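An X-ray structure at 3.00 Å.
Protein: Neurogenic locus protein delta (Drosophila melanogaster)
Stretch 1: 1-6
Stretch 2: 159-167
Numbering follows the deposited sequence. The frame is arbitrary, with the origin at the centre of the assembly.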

ATOM      1  N   SER A   1      -2.459   3.464  10.214  1.00 21.63           N
ATOM      2  CA  SER A   1      -3.798   3.087   9.778  1.00 18.69           C
ATOM      3  C   SER A   1      -3.891   2.983   8.259  1.00 18.49           C
ATOM      4  O   SER A   1      -4.374   3.898   7.597  1.00 19.04           O
ATOM      5  N   GLY A   2      -3.420   1.868   7.709  1.00 19.73           N
ATOM      6  CA  GLY A   2      -3.574   1.608   6.291  1.00 20.44           C
ATOM      7  C   GLY A   2      -2.720   2.459   5.372  1.00 21.05           C
ATOM      8  O   GLY A   2      -2.150   3.471   5.790  1.00 22.37           O
ATOM      9  N   SER A   3      -2.627   2.049   4.108  1.00 20.01           N
ATOM     10  CA  SER A   3      -1.866   2.771   3.098  1.00 17.35           C
ATOM     11  C   SER A   3      -2.270   2.266   1.720  1.00 18.20           C
ATOM     12  O   SER A   3      -2.569   1.082   1.542  1.00 21.63           O
ATOM     13  N   PHE A   4      -2.280   3.179   0.752  1.00 15.79           N
ATOM     14  CA  PHE A   4      -2.583   2.858  -0.637  1.00 15.02           C
ATOM     15  C   PHE A   4      -1.266   2.695  -1.385  1.00 17.40           C
ATOM     16  O   PHE A   4      -0.487   3.649  -1.490  1.00 15.90           O
ATOM     17  N   GLU A   5      -1.019   1.493  -1.900  1.00 18.71           N
ATOM     18  CA  GLU A   5       0.212   1.176  -2.611  1.00 18.08           C
ATOM     19  C   GLU A   5      -0.069   1.050  -4.101  1.00 22.76           C
ATOM     20  O   GLU A   5      -0.959   0.295  -4.509  1.00 28.01           O
ATOM     21  N   LEU A   6       0.691   1.787  -4.909  1.00 19.61           N
ATOM     22  CA  LEU A   6       0.648   1.675  -6.361  1.00 21.21           C
ATOM     23  C   LEU A   6       2.020   1.224  -6.840  1.00 26.18           C
ATOM     24  O   LEU A   6       3.006   1.953  -6.684  1.00 28.84           O
ATOM     25  N   ARG A 159      -3.467  -1.495  -4.529  1.00 21.89           N
ATOM     26  CA  ARG A 159      -4.235  -2.095  -3.447  1.00 23.15           C
ATOM     27  C   ARG A 159      -4.186  -1.179  -2.234  1.00 21.97           C
ATOM     28  O   ARG A 159      -3.394  -0.235  -2.172  1.00 16.23           O
ATOM     29  N   VAL A 160      -5.051  -1.474  -1.265  1.00 24.38           N
ATOM     30  CA  VAL A 160      -5.048  -0.825   0.041  1.00 21.70           C
ATOM     31  C   VAL A 160      -4.944  -1.910   1.101  1.00 22.96           C
ATOM     32  O   VAL A 160      -5.714  -2.877   1.081  1.00 23.24           O
ATOM     33  N   THR A 161      -3.995  -1.752   2.020  1.00 23.35           N
ATOM     34  CA  THR A 161      -3.793  -2.698   3.106  1.00 22.05           C
ATOM     35  C   THR A 161      -3.635  -1.939   4.414  1.00 20.09           C
ATOM     36  O   THR A 161      -3.097  -0.830   4.445  1.00 18.68           O
ATOM     37  N   CYS A 162      -4.111  -2.548   5.496  1.00 17.88           N
ATOM     38  CA  CYS A 162      -4.029  -1.925   6.807  1.00 20.62           C
ATOM     39  C   CYS A 162      -2.607  -2.001   7.353  1.00 21.10           C
ATOM     40  O   CYS A 162      -1.835  -2.904   7.018  1.00 19.86           O
ATOM     41  N   ASP A 163      -2.266  -1.034   8.202  1.00 20.50           N
ATOM     42  CA  ASP A 163      -0.968  -1.038   8.856  1.00 19.80           C
ATOM     43  C   ASP A 163      -0.908  -2.148   9.906  1.00 23.79           C
ATOM     44  O   ASP A 163      -1.900  -2.822  10.201  1.00 24.49           O
ATOM     45  N   LEU A 164       0.281  -2.333  10.473  1.00 22.29           N
ATOM     46  CA  LEU A 164       0.466  -3.354  11.494  1.00 20.50           C
ATOM     47  C   LEU A 164      -0.364  -3.027  12.729  1.00 23.45           C
ATOM     48  O   LEU A 164      -0.495  -1.863  13.119  1.00 25.70           O
ATOM     49  N   ASN A 165      -0.940  -4.068  13.333  1.00 22.69           N
ATOM     50  CA  ASN A 165      -1.772  -3.967  14.532  1.00 26.38           C
ATOM     51  C   ASN A 165      -3.037  -3.148  14.301  1.00 25.10           C
ATOM     52  O   ASN A 165      -3.653  -2.669  15.260  1.00 22.71           O
ATOM     53  N   TYR A 166      -3.446  -2.977  13.047  1.00 23.88           N
ATOM     54  CA  TYR A 166      -4.684  -2.287  12.708  1.00 22.14           C
ATOM     55  C   TYR A 166      -5.565  -3.223  11.895  1.00 26.88           C
ATOM     56  O   TYR A 166      -5.188  -3.636  10.793  1.00 27.23           O
ATOM     57  N   TYR A 167      -6.728  -3.557  12.443  1.00 27.60           N
ATOM     58  CA  TYR A 167      -7.697  -4.432  11.801  1.00 25.82           C
ATOM     59  C   TYR A 167      -8.960  -3.645  11.478  1.00 24.67           C
ATOM     60  O   TYR A 167      -9.120  -2.486  11.872  1.00 21.70           O
TER

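The most unusual feature of this contact is the way the chain terminus is held: the backbone nitrogen of Ser1, rather than a side chain, forms a salt bridge with an acid 162 residues further on, with Ser1 N donating to Asp163 OD2 at 2.8 Å. Asp163 suits the place because its CA-to-CB bond points toward stretch 1 and its chi1 is m (-75°), which brings the short carboxylate to the first residues of the chain. Ser1 itself points away along CA-to-CB, yet its m rotamer leaves OG over one face of the Tyr166 ring, 3.2 Å from Tyr166 CE1. Tyr166 points toward stretch 1, also with chi1 m, and it closes the type II turn that begins at Asp163, with Tyr166 N donating to Asp163 O at 3.2 Å.

Gly2 brings the backbones unusually close, its CA 3.6 Å from Cys162 CA and 3.1 Å from Thr161 O, the latter a CA-H...O contact. Its positive phi favours glycine, and a CB there would lie about 3.6 Å from Thr161 O. Cys162 contributes little, since its side chain points away, m, and is bonded covalently elsewhere in the structure.

From Ser3 onward the two strands pair antiparallel, and side chains alternate between the faces of the sheet. Ser3, Glu5, Arg159 and Thr161 share one face. Ser3, m, turns its hydroxyl back to its own stretch, OG donating to Gly2 O at 2.6 Å; a small polar side chain can satisfy itself locally in this buried position. Thr161, p, sits across from it, with OG1 4.1 Å from Glu5 OE1.

The side-chain salt bridge on this face joins Glu5 and Arg159, a hydrogen-bonded pair in the strand register. Glu5 is m, t at chi1 and chi2; Arg159 starts p and then runs extended, with chi2 and chi3 both t. Their ends therefore approach one another, and Glu5 OE1 lies at the guanidinium edge, near its plane, where N-H groups point outward. Arg159 NE donates to Glu5 OE1 at 3.1 Å in a salt bridge, supplemented by a weak bond from Arg159 NH2 to Glu5 OE1 at 3.4 Å. Arg159 NH1 is satisfied elsewhere in the structure.

Phe4 and Val160 occupy the other face, both buried and both t. Phe4 CD2 meets Val160 CG2 at 3.4 Å, an apolar contact that suits their non-hydrogen-bonded pairing, where the CA atoms are 4.5 Å apart. Leu6 points away and makes no contact with stretch 2.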

ATOM      1  CB  SER A   1      -4.831   4.093  10.290  1.00 23.53           C
ATOM      2  OG  SER A   1      -5.009   3.981  11.690  1.00 27.07           O
ATOM      3  CB  SER A   3      -0.352   2.607   3.297  1.00 19.85           C
ATOM      4  OG  SER A   3       0.071   3.187   4.517  1.00 27.99           O
ATOM      5  CB  PHE A   4      -3.441   3.950  -1.280  1.00 17.53           C
ATOM      6  CG  PHE A   4      -3.850   3.660  -2.704  1.00 17.66           C
ATOM      7  CD1 PHE A   4      -2.996   3.931  -3.761  1.00 17.86           C
ATOM      8  CD2 PHE A   4      -5.099   3.137  -2.984  1.00 19.06           C
ATOM      9  CE1 PHE A   4      -3.376   3.666  -5.064  1.00 19.97           C
ATOM     10  CE2 PHE A   4      -5.484   2.871  -4.286  1.00 16.40           C
ATOM     11  CZ  PHE A   4      -4.621   3.137  -5.326  1.00 16.75           C
ATOM     12  CB  GLU A   5       0.833  -0.122  -2.090  1.00 20.45           C
ATOM     13  CG  GLU A   5       1.418  -0.023  -0.693  1.00 27.36           C
ATOM     14  CD  GLU A   5       1.809  -1.374  -0.128  1.00 32.23           C
ATOM     15  OE1 GLU A   5       1.185  -2.386  -0.512  1.00 34.27           O
ATOM     16  OE2 GLU A   5       2.746  -1.426   0.697  1.00 30.62           O
ATOM     17  CB  LEU A   6       0.256   3.001  -7.013  1.00 21.27           C
ATOM     18  CG  LEU A   6       0.461   3.084  -8.529  1.00 21.91           C
ATOM     19  CD1 LEU A   6      -0.349   2.017  -9.246  1.00 23.77           C
ATOM     20  CD2 LEU A   6       0.101   4.463  -9.051  1.00 18.34           C
ATOM     21  CB  ARG A 159      -3.704  -3.484  -3.081  1.00 21.31           C
ATOM     22  CG  ARG A 159      -2.392  -3.448  -2.319  1.00 22.43           C
ATOM     23  CD  ARG A 159      -1.931  -4.840  -1.937  1.00 23.31           C
ATOM     24  NE  ARG A 159      -0.717  -4.803  -1.132  1.00 22.76           N
ATOM     25  CZ  ARG A 159      -0.047  -5.876  -0.738  1.00 25.10           C
ATOM     26  NH1 ARG A 159      -0.449  -7.096  -1.054  1.00 28.99           N
ATOM     27  NH2 ARG A 159       1.051  -5.722  -0.004  1.00 26.84           N
ATOM     28  CB  VAL A 160      -6.310   0.028   0.270  1.00 17.71           C
ATOM     29  CG1 VAL A 160      -6.118   0.942   1.475  1.00 16.93           C
ATOM     30  CG2 VAL A 160      -6.644   0.832  -0.963  1.00 20.73           C
ATOM     31  CB  THR A 161      -2.559  -3.584   2.870  1.00 22.14           C
ATOM     32  OG1 THR A 161      -1.415  -2.758   2.620  1.00 22.82           O
ATOM     33  CG2 THR A 161      -2.783  -4.512   1.685  1.00 23.14           C
ATOM     34  CB  CYS A 162      -4.995  -2.592   7.788  1.00 22.07           C
ATOM     35  SG  CYS A 162      -6.742  -2.565   7.302  1.00 33.24           S
ATOM     36  CB  ASP A 163      -0.685   0.318   9.500  1.00 19.64           C
ATOM     37  CG  ASP A 163      -0.321   1.384   8.484  1.00 20.95           C
ATOM     38  OD1 ASP A 163      -0.240   1.059   7.280  1.00 22.24           O
ATOM     39  OD2 ASP A 163      -0.116   2.547   8.889  1.00 17.78           O
ATOM     40  CB  LEU A 164       1.945  -3.471  11.865  1.00 23.48           C
ATOM     41  CG  LEU A 164       2.324  -4.608  12.818  1.00 24.06           C
ATOM     42  CD1 LEU A 164       2.115  -5.962  12.157  1.00 16.09           C
ATOM     43  CD2 LEU A 164       3.762  -4.454  13.291  1.00 28.10           C
ATOM     44  CB  ASN A 165      -0.983  -3.394  15.716  1.00 25.86           C
ATOM     45  CG  ASN A 165       0.050  -4.363  16.252  1.00 27.58           C
ATOM     46  OD1 ASN A 165      -0.151  -5.578  16.231  1.00 27.11           O
ATOM     47  ND2 ASN A 165       1.166  -3.829  16.736  1.00 27.47           N
ATOM     48  CB  TYR A 166      -4.408  -0.992  11.942  1.00 18.64           C
ATOM     49  CG  TYR A 166      -4.129   0.189  12.841  1.00 19.43           C
ATOM     50  CD1 TYR A 166      -5.170   0.917  13.403  1.00 19.11           C
ATOM     51  CD2 TYR A 166      -2.828   0.575  13.135  1.00 23.80           C
ATOM     52  CE1 TYR A 166      -4.924   1.996  14.229  1.00 18.11           C
ATOM     53  CE2 TYR A 166      -2.574   1.655  13.961  1.00 24.79           C
ATOM     54  CZ  TYR A 166      -3.625   2.360  14.505  1.00 19.64           C
ATOM     55  OH  TYR A 166      -3.377   3.435  15.328  1.00 22.72           O
ATOM     56  CB  TYR A 167      -8.028  -5.632  12.698  1.00 25.69           C
ATOM     57  CG  TYR A 167      -6.840  -6.500  13.056  1.00 22.69           C
ATOM     58  CD1 TYR A 167      -5.960  -6.130  14.066  1.00 26.46           C
ATOM     59  CD2 TYR A 167      -6.603  -7.694  12.388  1.00 20.51           C
ATOM     60  CE1 TYR A 167      -4.875  -6.920  14.397  1.00 24.38           C
ATOM     61  CE2 TYR A 167      -5.521  -8.492  12.713  1.00 28.06           C
ATOM     62  CZ  TYR A 167      -4.660  -8.100  13.718  1.00 24.65           C
ATOM     63  OH  TYR A 167      -3.582  -8.890  14.044  1.00 19.09           O
TER